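Local coordinates for protein peroxiredoxin 6 (Arenicola marina, PDB 2V2G) that probably reduces hydrogen peroxide and organic hydroperoxides to water and alcohols as a thiol-specific peroxidase of the Prx6 subfamily, at residues Glu102-Ala107 and Met123-Arg128; Leu110-Pro115 and Cys127-Ile132; Pro38-Pro43 and Ala75-Trp80; Asp15-Lys20 and Tyr96-Asp101. The protein carries 1 engineered substitution. All coordinates share one frame; numbering follows the deposited sequence.

Contact 1. Residues Glu102-Ala107 and Met123-Arg128; sequences ETRELA and MPLTCR. With BEZ (benzoic acid), chain E.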
# COMPACT_ATOMS: atom_id res chain seq x y z
N GLU A 102 -16.26 1.77 18.03
CA GLU A 102 -17.31 0.77 18.27
C GLU A 102 -18.56 0.97 17.43
O GLU A 102 -19.30 0.02 17.20
CB GLU A 102 -17.65 0.74 19.76
CG GLU A 102 -16.46 0.45 20.70
CD GLU A 102 -16.89 0.59 22.14
OE1 GLU A 102 -17.76 -0.21 22.59
OE2 GLU A 102 -16.40 1.53 22.80
N THR A 103 -18.83 2.21 17.02
CA THR A 103 -20.00 2.49 16.18
C THR A 103 -19.71 2.23 14.68
O THR A 103 -20.64 2.31 13.86
CB THR A 103 -20.47 3.91 16.28
OG1 THR A 103 -19.48 4.81 15.78
CG2 THR A 103 -20.92 4.24 17.73
N ARG A 104 -18.49 1.86 14.34
CA ARG A 104 -18.05 1.71 12.94
C ARG A 104 -18.10 2.98 12.07
O ARG A 104 -17.84 2.90 10.86
CB ARG A 104 -18.77 0.56 12.22
CG ARG A 104 -18.28 -0.81 12.63
CD ARG A 104 -18.55 -1.22 14.05
NE ARG A 104 -18.11 -2.62 14.26
CZ ARG A 104 -18.07 -3.24 15.42
NH1 ARG A 104 -18.46 -2.64 16.54
NH2 ARG A 104 -17.60 -4.49 15.46
N GLU A 105 -18.31 4.14 12.70
CA GLU A 105 -18.33 5.39 11.95
C GLU A 105 -17.07 5.59 11.11
O GLU A 105 -17.15 5.96 9.96
CB GLU A 105 -18.48 6.57 12.90
CG GLU A 105 -18.32 7.96 12.23
CD GLU A 105 -18.99 9.10 13.01
OE1 GLU A 105 -19.01 9.07 14.27
OE2 GLU A 105 -19.51 10.03 12.35
N LEU A 106 -15.90 5.37 11.69
CA LEU A 106 -14.65 5.60 10.99
C LEU A 106 -14.36 4.47 10.00
O LEU A 106 -13.85 4.71 8.91
CB LEU A 106 -13.48 5.77 11.96
CG LEU A 106 -13.45 7.12 12.68
CD1 LEU A 106 -12.21 7.13 13.65
CD2 LEU A 106 -13.33 8.25 11.64
N ALA A 107 -14.73 3.25 10.38
CA ALA A 107 -14.50 2.10 9.47
C ALA A 107 -15.20 2.40 8.15
O ALA A 107 -14.64 2.19 7.07
CB ALA A 107 -15.09 0.80 10.08
N MET A 123 -21.27 -7.94 13.11
CA MET A 123 -20.87 -6.52 13.00
C MET A 123 -19.62 -6.44 12.08
O MET A 123 -18.69 -7.27 12.18
CB MET A 123 -20.56 -5.93 14.39
CG MET A 123 -21.76 -5.76 15.34
SD MET A 123 -22.74 -4.41 14.74
CE MET A 123 -21.78 -3.00 15.32
N PRO A 124 -19.57 -5.43 11.20
CA PRO A 124 -18.34 -5.19 10.44
C PRO A 124 -17.09 -4.94 11.30
O PRO A 124 -17.21 -4.49 12.44
CB PRO A 124 -18.65 -3.92 9.62
CG PRO A 124 -20.10 -3.83 9.56
CD PRO A 124 -20.62 -4.49 10.81
N LEU A 125 -15.94 -5.13 10.71
CA LEU A 125 -14.68 -4.88 11.37
C LEU A 125 -13.77 -4.22 10.34
O LEU A 125 -14.00 -4.31 9.12
CB LEU A 125 -14.03 -6.16 11.85
CG LEU A 125 -14.71 -6.92 12.99
CD1 LEU A 125 -14.09 -8.34 13.06
CD2 LEU A 125 -14.57 -6.07 14.33
N THR A 126 -12.76 -3.51 10.81
CA THR A 126 -11.83 -2.89 9.87
C THR A 126 -10.86 -3.91 9.28
O THR A 126 -10.62 -4.95 9.87
CB THR A 126 -11.00 -1.76 10.48
OG1 THR A 126 -10.20 -2.25 11.57
CG2 THR A 126 -11.86 -0.65 11.04
N CYS A 127 -10.29 -3.57 8.13
CA CYS A 127 -9.15 -4.30 7.58
C CYS A 127 -7.83 -3.81 8.22
O CYS A 127 -7.85 -3.32 9.36
CB CYS A 127 -9.19 -4.16 6.05
SG CYS A 127 -8.84 -2.50 5.42
N ARG A 128 -6.70 -4.02 7.54
CA ARG A 128 -5.41 -3.59 7.97
C ARG A 128 -5.01 -2.39 7.11
O ARG A 128 -4.30 -2.50 6.09
CB ARG A 128 -4.43 -4.73 7.82
CG ARG A 128 -4.67 -5.91 8.73
CD ARG A 128 -3.61 -6.97 8.66
NE ARG A 128 -4.13 -8.19 9.27
CZ ARG A 128 -4.36 -8.39 10.56
NH1 ARG A 128 -3.98 -7.52 11.46
NH2 ARG A 128 -5.04 -9.46 10.94
C BEZ E . -5.30 -12.01 12.96
O1 BEZ E . -4.66 -13.16 12.96
O2 BEZ E . -4.92 -10.85 13.43
C1 BEZ E . -6.64 -12.17 12.35
C2 BEZ E . -7.65 -11.28 12.67
C3 BEZ E . -8.89 -11.45 12.12
C4 BEZ E . -9.13 -12.56 11.29
C5 BEZ E . -8.11 -13.45 10.94
C6 BEZ E . -6.85 -13.27 11.49

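Contact 2. Residues Leu110-Pro115 and Cys127-Ile132; sequences LGMVDP and CRAVFI. With BEZ (benzoic acid), chain E.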
# COMPACT_ATOMS: atom_id res chain seq x y z
N LEU A 110 -13.77 5.89 6.26
CA LEU A 110 -12.42 5.76 5.72
C LEU A 110 -12.32 4.63 4.69
O LEU A 110 -11.21 4.34 4.16
CB LEU A 110 -11.39 5.62 6.87
CG LEU A 110 -11.26 6.74 7.93
CD1 LEU A 110 -10.08 6.53 8.85
CD2 LEU A 110 -11.14 8.08 7.21
N GLY A 111 -13.46 3.99 4.39
CA GLY A 111 -13.45 2.96 3.37
C GLY A 111 -12.57 1.79 3.76
O GLY A 111 -12.00 1.13 2.87
N MET A 112 -12.56 1.46 5.06
CA MET A 112 -11.65 0.44 5.58
C MET A 112 -12.33 -0.81 6.21
O MET A 112 -11.70 -1.47 7.05
CB MET A 112 -10.64 1.03 6.50
CG MET A 112 -11.25 1.62 7.73
SD MET A 112 -9.95 2.19 8.87
CE MET A 112 -11.01 3.06 10.03
N VAL A 113 -13.54 -1.15 5.77
CA VAL A 113 -14.23 -2.36 6.25
C VAL A 113 -13.58 -3.62 5.61
O VAL A 113 -13.21 -3.62 4.43
CB VAL A 113 -15.72 -2.30 5.94
CG1 VAL A 113 -16.38 -3.62 6.32
CG2 VAL A 113 -16.43 -1.13 6.67
N ASP A 114 -13.30 -4.60 6.44
CA ASP A 114 -12.71 -5.86 5.92
C ASP A 114 -13.80 -6.62 5.16
O ASP A 114 -14.95 -6.72 5.58
CB ASP A 114 -12.17 -6.72 7.05
CG ASP A 114 -11.24 -7.81 6.55
OD1 ASP A 114 -10.03 -7.47 6.41
OD2 ASP A 114 -11.76 -8.94 6.28
N PRO A 115 -13.39 -7.23 4.02
CA PRO A 115 -14.27 -7.98 3.15
C PRO A 115 -14.78 -9.29 3.78
O PRO A 115 -15.86 -9.78 3.45
CB PRO A 115 -13.34 -8.25 1.93
CG PRO A 115 -12.00 -8.22 2.41
CD PRO A 115 -12.00 -7.25 3.53
N CYS A 127 -10.29 -3.57 8.13
CA CYS A 127 -9.15 -4.30 7.58
C CYS A 127 -7.83 -3.81 8.22
O CYS A 127 -7.85 -3.32 9.36
CB CYS A 127 -9.19 -4.16 6.05
SG CYS A 127 -8.84 -2.50 5.42
N ARG A 128 -6.70 -4.02 7.54
CA ARG A 128 -5.41 -3.59 7.97
C ARG A 128 -5.01 -2.39 7.11
O ARG A 128 -4.30 -2.50 6.09
CB ARG A 128 -4.43 -4.73 7.82
CG ARG A 128 -4.67 -5.91 8.73
CD ARG A 128 -3.61 -6.97 8.66
NE ARG A 128 -4.13 -8.19 9.27
CZ ARG A 128 -4.36 -8.39 10.56
NH1 ARG A 128 -3.98 -7.52 11.46
NH2 ARG A 128 -5.04 -9.46 10.94
N ALA A 129 -5.60 -1.24 7.40
CA ALA A 129 -5.41 -0.03 6.61
C ALA A 129 -4.26 0.80 7.18
O ALA A 129 -4.03 0.77 8.37
CB ALA A 129 -6.74 0.81 6.57
N VAL A 130 -3.62 1.59 6.35
CA VAL A 130 -2.62 2.56 6.81
C VAL A 130 -2.85 3.84 6.05
O VAL A 130 -2.95 3.87 4.79
CB VAL A 130 -1.20 2.12 6.61
CG1 VAL A 130 -0.19 3.18 7.17
CG2 VAL A 130 -0.94 0.73 7.20
N PHE A 131 -2.94 4.93 6.80
CA PHE A 131 -3.10 6.23 6.24
C PHE A 131 -1.93 7.10 6.72
O PHE A 131 -1.73 7.24 7.90
CB PHE A 131 -4.43 6.92 6.65
CG PHE A 131 -5.65 6.14 6.30
CD1 PHE A 131 -6.20 6.22 5.02
CD2 PHE A 131 -6.20 5.24 7.23
CE1 PHE A 131 -7.32 5.47 4.69
CE2 PHE A 131 -7.31 4.50 6.90
CZ PHE A 131 -7.83 4.57 5.57
N ILE A 132 -1.18 7.64 5.77
CA ILE A 132 -0.08 8.60 6.04
C ILE A 132 -0.61 10.00 5.78
O ILE A 132 -1.02 10.35 4.70
CB ILE A 132 1.22 8.36 5.26
CG1 ILE A 132 1.59 6.88 5.39
CG2 ILE A 132 2.26 9.30 5.81
CD1 ILE A 132 2.93 6.41 4.74
C BEZ E . -5.30 -12.01 12.96
O1 BEZ E . -4.66 -13.16 12.96
O2 BEZ E . -4.92 -10.85 13.43
C1 BEZ E . -6.64 -12.17 12.35
C2 BEZ E . -7.65 -11.28 12.67
C3 BEZ E . -8.89 -11.45 12.12
C4 BEZ E . -9.13 -12.56 11.29
C5 BEZ E . -8.11 -13.45 10.94
C6 BEZ E . -6.85 -13.27 11.49

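Contact 3. Residues Pro38-Pro43 and Ala75-Trp80; sequences PRDFTP and ADHKEW. With BEZ (benzoic acid), chain E.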
# COMPACT_ATOMS: atom_id res chain seq x y z
N PRO A 38 -8.14 -5.61 12.51
CA PRO A 38 -9.53 -6.13 12.63
C PRO A 38 -10.08 -6.33 14.04
O PRO A 38 -11.18 -5.90 14.32
CB PRO A 38 -9.49 -7.44 11.81
CG PRO A 38 -8.30 -7.30 10.94
CD PRO A 38 -7.29 -6.51 11.69
N ARG A 39 -9.28 -6.91 14.94
CA ARG A 39 -9.78 -7.30 16.23
C ARG A 39 -8.60 -7.41 17.20
O ARG A 39 -7.58 -7.93 16.85
CB ARG A 39 -10.51 -8.67 16.13
CG ARG A 39 -11.48 -8.91 17.22
CD ARG A 39 -12.71 -8.19 16.85
NE ARG A 39 -13.71 -8.17 17.89
CZ ARG A 39 -14.63 -9.13 18.06
NH1 ARG A 39 -14.63 -10.23 17.29
NH2 ARG A 39 -15.52 -9.00 19.03
N ASP A 40 -8.82 -6.95 18.42
CA ASP A 40 -7.89 -7.21 19.53
C ASP A 40 -7.85 -8.68 19.83
O ASP A 40 -8.80 -9.40 19.50
CB ASP A 40 -8.28 -6.44 20.81
CG ASP A 40 -8.24 -4.94 20.63
OD1 ASP A 40 -7.96 -4.45 19.49
OD2 ASP A 40 -8.55 -4.26 21.65
N PHE A 41 -6.77 -9.13 20.47
CA PHE A 41 -6.64 -10.53 20.85
C PHE A 41 -6.69 -11.48 19.63
O PHE A 41 -7.32 -12.57 19.68
CB PHE A 41 -7.68 -11.00 21.92
CG PHE A 41 -7.76 -10.14 23.18
CD1 PHE A 41 -6.75 -10.14 24.15
CD2 PHE A 41 -8.87 -9.33 23.42
CE1 PHE A 41 -6.84 -9.37 25.30
CE2 PHE A 41 -8.97 -8.57 24.57
CZ PHE A 41 -7.94 -8.59 25.52
N THR A 42 -6.09 -11.04 18.53
CA THR A 42 -5.88 -11.89 17.38
C THR A 42 -4.41 -11.84 16.99
O THR A 42 -3.71 -10.84 17.27
CB THR A 42 -6.80 -11.51 16.24
OG1 THR A 42 -6.47 -10.17 15.84
CG2 THR A 42 -8.25 -11.65 16.67
N PRO A 43 -3.91 -12.96 16.40
CA PRO A 43 -2.44 -13.21 16.33
C PRO A 43 -1.68 -12.27 15.39
O PRO A 43 -0.67 -11.68 15.79
CB PRO A 43 -2.33 -14.69 15.92
CG PRO A 43 -3.65 -15.02 15.30
CD PRO A 43 -4.68 -14.17 16.01
N ALA A 75 -11.34 -0.75 27.05
CA ALA A 75 -10.94 -1.74 28.07
C ALA A 75 -10.21 -2.94 27.46
O ALA A 75 -9.14 -3.35 27.93
CB ALA A 75 -12.18 -2.17 28.87
N ASP A 76 -10.74 -3.46 26.34
CA ASP A 76 -10.06 -4.51 25.59
C ASP A 76 -8.70 -4.06 25.01
O ASP A 76 -7.69 -4.80 25.02
CB ASP A 76 -10.97 -4.98 24.46
CG ASP A 76 -11.99 -5.98 24.92
OD1 ASP A 76 -12.03 -6.29 26.11
OD2 ASP A 76 -12.80 -6.43 24.07
N HIS A 77 -8.63 -2.84 24.51
CA HIS A 77 -7.36 -2.29 24.04
C HIS A 77 -6.34 -2.26 25.16
O HIS A 77 -5.20 -2.66 24.96
CB HIS A 77 -7.53 -0.88 23.52
CG HIS A 77 -8.31 -0.78 22.25
ND1 HIS A 77 -8.87 0.40 21.81
CD2 HIS A 77 -8.57 -1.71 21.29
CE1 HIS A 77 -9.43 0.19 20.63
NE2 HIS A 77 -9.30 -1.08 20.31
N LYS A 78 -6.74 -1.80 26.33
CA LYS A 78 -5.80 -1.72 27.45
C LYS A 78 -5.29 -3.10 27.87
O LYS A 78 -4.09 -3.29 28.05
CB LYS A 78 -6.39 -0.92 28.62
CG LYS A 78 -6.24 0.60 28.38
CD LYS A 78 -6.76 1.49 29.53
CE LYS A 78 -7.11 2.93 29.05
NZ LYS A 78 -7.79 3.63 30.17
N GLU A 79 -6.19 -4.08 27.95
CA GLU A 79 -5.80 -5.43 28.33
C GLU A 79 -4.93 -6.08 27.26
O GLU A 79 -3.87 -6.64 27.53
CB GLU A 79 -7.02 -6.31 28.54
CG GLU A 79 -6.64 -7.69 29.07
CD GLU A 79 -7.83 -8.64 29.25
OE1 GLU A 79 -8.97 -8.27 28.90
OE2 GLU A 79 -7.59 -9.77 29.73
N TRP A 80 -5.39 -6.00 26.03
CA TRP A 80 -4.62 -6.58 24.94
C TRP A 80 -3.25 -5.92 24.75
O TRP A 80 -2.32 -6.58 24.30
CB TRP A 80 -5.44 -6.52 23.66
CG TRP A 80 -4.74 -7.07 22.47
CD1 TRP A 80 -4.18 -8.31 22.32
CD2 TRP A 80 -4.53 -6.39 21.24
NE1 TRP A 80 -3.68 -8.45 21.05
CE2 TRP A 80 -3.86 -7.28 20.37
CE3 TRP A 80 -4.85 -5.11 20.78
CZ2 TRP A 80 -3.51 -6.93 19.06
CZ3 TRP A 80 -4.49 -4.76 19.46
CH2 TRP A 80 -3.81 -5.66 18.64
C BEZ E . -5.30 -12.01 12.96
O1 BEZ E . -4.66 -13.16 12.96
O2 BEZ E . -4.92 -10.85 13.43
C1 BEZ E . -6.64 -12.17 12.35
C2 BEZ E . -7.65 -11.28 12.67
C3 BEZ E . -8.89 -11.45 12.12
C4 BEZ E . -9.13 -12.56 11.29
C5 BEZ E . -8.11 -13.45 10.94
C6 BEZ E . -6.85 -13.27 11.49

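Contact 4. Residues Asp15-Lys20 and Tyr96-Asp101; sequences DSTIGK and YPIIAD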
# COMPACT_ATOMS: atom_id res chain seq x y z
N ASP A 15 -13.15 7.98 21.11
CA ASP A 15 -12.53 7.51 22.34
C ASP A 15 -11.28 6.64 22.00
O ASP A 15 -11.09 6.07 20.90
CB ASP A 15 -13.46 6.64 23.17
CG ASP A 15 -13.21 6.75 24.71
OD1 ASP A 15 -12.14 7.23 25.25
OD2 ASP A 15 -14.14 6.34 25.44
N SER A 16 -10.41 6.58 22.99
CA SER A 16 -9.12 5.94 22.84
C SER A 16 -8.56 5.55 24.19
O SER A 16 -9.09 5.93 25.23
CB SER A 16 -8.15 6.89 22.13
OG SER A 16 -7.54 7.82 23.01
N THR A 17 -7.44 4.83 24.14
CA THR A 17 -6.65 4.52 25.34
C THR A 17 -6.04 5.71 26.09
O THR A 17 -5.60 5.56 27.24
CB THR A 17 -5.53 3.53 24.99
OG1 THR A 17 -4.72 4.10 23.97
CG2 THR A 17 -6.13 2.21 24.58
N ILE A 18 -6.01 6.87 25.44
CA ILE A 18 -5.62 8.12 26.07
C ILE A 18 -6.81 9.04 26.30
O ILE A 18 -6.63 10.20 26.63
CB ILE A 18 -4.49 8.84 25.33
CG1 ILE A 18 -4.97 9.43 24.00
CG2 ILE A 18 -3.28 7.89 25.12
CD1 ILE A 18 -3.94 10.19 23.27
N GLY A 19 -8.02 8.51 26.22
CA GLY A 19 -9.23 9.29 26.44
C GLY A 19 -9.77 9.85 25.13
O GLY A 19 -9.34 9.47 24.05
N LYS A 20 -10.75 10.74 25.22
CA LYS A 20 -11.34 11.29 24.02
C LYS A 20 -10.37 12.22 23.36
O LYS A 20 -9.61 12.93 24.02
CB LYS A 20 -12.67 12.00 24.26
CG LYS A 20 -13.80 11.06 24.74
CD LYS A 20 -15.18 11.72 24.57
CE LYS A 20 -16.29 10.97 25.33
NZ LYS A 20 -17.56 11.79 25.52
N TYR A 96 2.01 4.44 21.62
CA TYR A 96 0.96 5.09 20.79
C TYR A 96 -0.46 4.78 21.32
O TYR A 96 -0.70 3.72 21.92
CB TYR A 96 1.04 4.67 19.30
CG TYR A 96 1.09 3.17 19.09
CD1 TYR A 96 -0.05 2.40 19.16
CD2 TYR A 96 2.31 2.51 18.92
CE1 TYR A 96 -0.00 1.00 19.04
CE2 TYR A 96 2.35 1.10 18.77
CZ TYR A 96 1.21 0.37 18.86
OH TYR A 96 1.24 -1.00 18.74
N PRO A 97 -1.42 5.70 21.06
CA PRO A 97 -2.82 5.40 21.46
C PRO A 97 -3.51 4.40 20.52
O PRO A 97 -3.07 4.23 19.36
CB PRO A 97 -3.53 6.76 21.33
CG PRO A 97 -2.46 7.78 20.95
CD PRO A 97 -1.31 7.02 20.40
N ILE A 98 -4.60 3.79 21.01
CA ILE A 98 -5.46 2.93 20.16
C ILE A 98 -6.88 3.48 20.25
O ILE A 98 -7.42 3.62 21.36
CB ILE A 98 -5.47 1.46 20.59
CG1 ILE A 98 -4.04 0.95 20.89
CG2 ILE A 98 -6.11 0.58 19.49
CD1 ILE A 98 -3.96 -0.58 21.29
N ILE A 99 -7.46 3.84 19.12
CA ILE A 99 -8.81 4.37 18.99
C ILE A 99 -9.83 3.24 19.05
O ILE A 99 -9.57 2.15 18.46
CB ILE A 99 -8.95 5.10 17.67
CG1 ILE A 99 -8.07 6.33 17.65
CG2 ILE A 99 -10.48 5.44 17.37
CD1 ILE A 99 -7.90 6.91 16.20
N ALA A 100 -10.95 3.48 19.73
CA ALA A 100 -12.07 2.52 19.83
C ALA A 100 -13.20 2.95 18.92
O ALA A 100 -13.95 3.81 19.32
CB ALA A 100 -12.59 2.44 21.26
N ASP A 101 -13.38 2.32 17.76
CA ASP A 101 -14.40 2.71 16.77
C ASP A 101 -15.64 1.79 16.85
O ASP A 101 -16.07 1.11 15.88
CB ASP A 101 -13.78 2.65 15.37
CG ASP A 101 -14.72 3.15 14.29
OD1 ASP A 101 -15.47 4.17 14.51
OD2 ASP A 101 -14.70 2.53 13.19
O HOH W 1 -14.77 6.26 19.18
O HOH W 2 -2.16 3.21 24.15

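Contact 1. Residues Glu102-Ala107 and Met123-Arg128
The turn that leads into helix 105-109 lies beside the start of strand 124-133, with the CA atoms of A107 and T126 5.7 Å apart. R104 carries the contact. It holds the N-cap position at positive phi (61°), and its side chain bends at chi2 (67°) to reach across. The guanidinium then takes the carbonyl of P124 side-on with two nitrogens. NE gives the straighter bond to P124 O, at 2.8 Å and 160°; NH2 adds a more bent one at 3.0 Å. Both lie in the guanidinium plane. On the other side of the group, NH1 bonds E102 O of its own turn at 2.9 Å, from above that carbonyl plane. Three bonds thus fix the rotation of the flat group. M123 folds over one face, and its CB comes 3.5 Å from R104 NH2. Its CE lies over the same group near the rim. Deeper in, A107 CB meets T126 CG2 at 3.7 Å, an apolar touch between helix and strand. The N-H groups of L106 and A107 bond the carboxylate of D101, just after strand 98-100. L106 and T126 both pack on L69 of strand 64-70, so the contact joins this helix to the central sheet.

Contact 2. Residues Leu110-Pro115 and Cys127-Ile132
D114 OD2 is the best-held polar atom here, gripped by two donors, the N-H groups of D116 and E117. D114 OD1 takes the N-H of A147 and lies 3.4 Å from C127 CB. The carboxylate is thereby held although buried. M112 O takes one bond, the hydrogen bond across the contact: C127 N donates to it at 2.8 Å and 163°, in the carbonyl plane. Residues 110-114 and 127-131 run roughly antiparallel. Helix 105-109 ends in a Schellman motif at the start of 110-115, where G111 has positive phi and turns the chain toward short strand 113-114. This brings M112 over strand 124-133 of the thioredoxin-like sheet. CG of M112 sits between its backbone N and carbonyl carbon, and the chain is extended beyond it. M112 CB packs on A129 CB at 3.9 Å. Further out, SD reaches the rim of F131 in a Met-aromatic contact, 5.4 Å from the ring centroid and 84° off its normal. L110 crosses the same ring obliquely, its CB 3.9 Å from F131 CZ. R128 points to the other side of the strand, where NH2 donates to BEZ O2 at 2.9 Å. Its NH1 forms a salt bridge with E48 and a hydrogen bond with the engineered S45.

Contact 3. Residues Pro38-Pro43 and Ala75-Trp80
D40 and F41 lie along one face of the W80 indole, whose edge meets the face of the F41 ring. CG of W80 is anti to the backbone N, which points the indole from helix 74-88 into the loop. D40 CA sits over the centre of the six-membered ring, 3.9 Å from the centroid and 14° off the normal, a CH-pi contact. F41 N lies over the same face, nearer the rim. The carboxylate of D40 is turned only 19° from the indole plane, and D40 CG comes 3.4 Å from W80 CE3. F41 has positive phi. Its ring and the five-membered ring of W80 have centroids 5.0 Å apart, with planes at 60°. W80 CB also lies over the F41 face, 3.8 Å from the centroid. D76 CG and E79 CG lie at the F41 edge, in plane, and E79 OE1 approaches F41 CZ at 3.5 Å. K210 of the second subunit makes a cation-pi contact with F41. The polar ends are held from outside: W80 NE1 bonds T46, H77 NE2 bonds S70, and D40 OD1 bonds H37 and S70. T42 OG1 is 2.9 Å from BEZ O2, in the pocket next to the engineered S45 that replaces the predicted peroxidatic cysteine. The loop follows strand 31-36 and enters helix 43-54, while helix 74-88 lies beside it.

Contact 4. Residues Asp15-Lys20 and Tyr96-Asp101
Three direct hydrogen bonds join 15-20 to 96-101. A100 N donates to D15 O at 2.8 Å and nearly straight, 173°, from above the carbonyl plane. T17 N donates to I98 O at 3.0 Å. I98 N closes the exchange with T17 OG1, also at 3.0 Å. T17 thus answers both the N-H and the C=O of I98, with its backbone and its side chain. Its OG1 stands between the backbone N and the carbonyl carbon (chi1 58°), which aims it at I98. S16 CA approaches I98 O at 3.2 Å in a CA-H...O contact. Around the bonds, I18 CD1 packs on P97 CG at 3.7 Å, an apolar touch toward the surface. The pairing is antiparallel, with S16 and I99 a non-hydrogen-bonded pair, and it adds strand 13-16 beside strand 98-100 in the mixed central sheet of this thioredoxin-like fold. After S16 the chain reverses in a type I turn to G19. S16 OG takes I18 N, making an ST turn, and donates to G19 O at 2.7 Å in the carbonyl plane, on a lone pair. One water links D15 N and A100 O. A second bonds T17 OG1 and the carbonyl of Y96. Further out, strand 64-70 pairs with 98-100 through A68 and S70, and H77 of helix 74-88 packs on T17 and I98.

In the fold
From the N terminus, residues 15-20 wait until 96-101 to close contact 4, the longest loop of the four. Contact 3 opens and closes within that loop, tying the start of helix 74-88 to the loop before helix 43-54. Contacts 1 and 2 come later and overlap: 102-107 pairs with 123-128 and 110-115 with 127-132, so the second opens before the first closes. They share C127 and R128 on strand 124-133. Contact 4 lies toward one edge of the central sheet. D101 links it to contact 1, and H77 links it to contact 3. P38 of contact 3 packs on R128, and contacts 1, 2 and 3 all reach the bound benzoate.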